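Local coordinates for protein YrdA (Escherichia coli, PDB 3TIO) that binds zinc as a trimeric homologue of gamma-class carbonic anhydrases and may switch between allosteric conformations, at the interface of chains A and B. Coordinates in Å, arbitrary orientation; residue numbers count along the deposited sequence, not the author numbering. Chains: chain A/B, Protein YrdA.

The interface of chains A and B. Residues chain A 39-40, 174, 177; chain B 6-7, 27, 45, 47.
A:Tyr174, near the end of the C-terminal helix 154-176, reaches across to B:Asp47, B:Tyr7 and B:Ile27. It buries 86 Å², the largest share of this patch. The patch is one part of a subunit interface in the deposited trimer of left-handed beta-helix subunits, the fold of hexapeptide-repeat proteins. Gamma-class carbonic anhydrases assemble as such trimers, so the interface is probably the biological one.

The phenol hydroxyl OH of A:Tyr174 donates a hydrogen bond of 2.7 Å to the carboxylate OD1 of B:Asp47. It meets that oxygen on its anti side, 26° out of the carboxylate plane. The syn lone pair of the same OD1 takes NH1 of B:Arg45 at 2.8 Å, a salt bridge within chain B. OD1 of B:Asp47 lies almost in the guanidinium plane of B:Arg45. One oxygen thus accepts from both chains, and B:Arg45 probably helps to position the acceptor for the tyrosine.

B:Tyr7 lies beside the phenol, its CD1 3.5 Å from CZ of A:Tyr174. The two side chains cross at about a right angle. CG of B:Tyr7 points away from its own backbone N (chi1 173°), which sets the CD1 and CE1 side of its ring against CZ of A:Tyr174. CB of B:Asp47 packs over the centre of one face of the B:Tyr7 ring. The methyl CG2 of B:Ile27 is 3.5 Å from OH of A:Tyr174.

B:Arg45 also serves A:Trp39. Its guanidinium lies against one indole face at the CE3–CZ3 rim, with the planes 27° apart. CE3 of A:Trp39 sits above the guanidinium centre, 3.6 Å from CZ of B:Arg45. The arginine chain, bent at chi2 and chi3, brings the group to the indole face while its edge faces B:Asp47. The indole's own edge points at CE2 of A:Tyr174.

A:Gln177 is poorly ordered. Its amide NE2 donates to the backbone O of B:Pro6 at 3.2 Å, approaching from above the carbonyl plane.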
# COMPACT_ATOMS: atom_id res chain seq x y z
N TRP A 39 -10.88 -8.81 -3.10
CA TRP A 39 -10.06 -8.74 -4.30
C TRP A 39 -8.56 -9.02 -4.08
O TRP A 39 -8.13 -9.26 -2.96
CB TRP A 39 -10.35 -7.40 -4.99
CG TRP A 39 -11.81 -7.35 -5.39
CD1 TRP A 39 -12.88 -7.10 -4.57
CD2 TRP A 39 -12.36 -7.70 -6.66
NE1 TRP A 39 -14.06 -7.28 -5.25
CE2 TRP A 39 -13.77 -7.65 -6.54
CE3 TRP A 39 -11.80 -8.05 -7.89
CZ2 TRP A 39 -14.62 -7.95 -7.61
CZ3 TRP A 39 -12.65 -8.35 -8.95
CH2 TRP A 39 -14.04 -8.30 -8.80
N PRO A 40 -7.76 -9.03 -5.17
CA PRO A 40 -6.32 -9.29 -5.08
C PRO A 40 -5.48 -8.55 -4.05
O PRO A 40 -5.71 -7.38 -3.76
CB PRO A 40 -5.83 -9.01 -6.50
CG PRO A 40 -6.99 -9.44 -7.33
CD PRO A 40 -8.17 -8.85 -6.58
N TYR A 174 -16.30 -13.37 -11.73
CA TYR A 174 -15.06 -14.07 -11.41
C TYR A 174 -15.33 -15.44 -10.81
O TYR A 174 -14.58 -16.38 -11.03
CB TYR A 174 -14.21 -13.23 -10.46
CG TYR A 174 -13.40 -12.16 -11.15
CD1 TYR A 174 -12.20 -12.47 -11.79
CD2 TYR A 174 -13.85 -10.84 -11.21
CE1 TYR A 174 -11.47 -11.50 -12.47
CE2 TYR A 174 -13.13 -9.86 -11.89
CZ TYR A 174 -11.94 -10.20 -12.51
OH TYR A 174 -11.23 -9.23 -13.19
N GLN A 177 -16.32 -18.15 -13.42
CA GLN A 177 -15.25 -18.57 -14.32
C GLN A 177 -14.11 -19.22 -13.52
O GLN A 177 -12.95 -18.78 -13.67
CB GLN A 177 -14.71 -17.39 -15.13
CG GLN A 177 -14.18 -16.24 -14.29
CD GLN A 177 -13.28 -15.31 -15.08
OE1 GLN A 177 -13.67 -14.78 -16.13
NE2 GLN A 177 -12.07 -15.09 -14.59
N PRO B 6 -7.19 -14.59 -16.85
CA PRO B 6 -8.21 -14.06 -17.76
C PRO B 6 -9.40 -13.39 -17.08
O PRO B 6 -9.61 -13.52 -15.88
CB PRO B 6 -8.64 -15.30 -18.53
CG PRO B 6 -8.63 -16.34 -17.45
CD PRO B 6 -7.33 -16.05 -16.70
N TYR B 7 -10.16 -12.67 -17.89
CA TYR B 7 -11.39 -12.02 -17.47
C TYR B 7 -12.26 -12.17 -18.71
O TYR B 7 -12.04 -11.49 -19.71
CB TYR B 7 -11.20 -10.53 -17.17
CG TYR B 7 -12.52 -9.84 -16.90
CD1 TYR B 7 -13.27 -10.14 -15.77
CD2 TYR B 7 -13.03 -8.91 -17.80
CE1 TYR B 7 -14.51 -9.54 -15.55
CE2 TYR B 7 -14.26 -8.30 -17.59
CZ TYR B 7 -15.00 -8.62 -16.46
OH TYR B 7 -16.22 -8.03 -16.24
N ILE B 27 -4.40 -9.29 -14.55
CA ILE B 27 -5.70 -9.79 -14.99
C ILE B 27 -6.37 -9.10 -16.17
O ILE B 27 -6.43 -7.88 -16.24
CB ILE B 27 -6.70 -9.73 -13.81
CG1 ILE B 27 -6.15 -10.48 -12.60
CG2 ILE B 27 -8.05 -10.31 -14.22
CD1 ILE B 27 -6.77 -10.05 -11.28
N ARG B 45 -5.22 -4.80 -13.07
CA ARG B 45 -6.51 -5.37 -13.42
C ARG B 45 -7.16 -4.62 -14.58
O ARG B 45 -7.58 -3.47 -14.44
CB ARG B 45 -7.40 -5.38 -12.17
CG ARG B 45 -8.77 -6.05 -12.32
CD ARG B 45 -9.24 -6.71 -11.01
NE ARG B 45 -9.56 -5.79 -9.91
CZ ARG B 45 -10.72 -5.15 -9.76
NH1 ARG B 45 -11.70 -5.31 -10.64
NH2 ARG B 45 -10.91 -4.37 -8.70
N ASP B 47 -10.08 -5.41 -16.46
CA ASP B 47 -11.33 -6.11 -16.72
C ASP B 47 -12.45 -5.21 -17.23
O ASP B 47 -12.99 -5.44 -18.32
CB ASP B 47 -11.77 -6.88 -15.46
CG ASP B 47 -11.70 -6.05 -14.19
OD1 ASP B 47 -11.91 -6.63 -13.10
OD2 ASP B 47 -11.44 -4.83 -14.26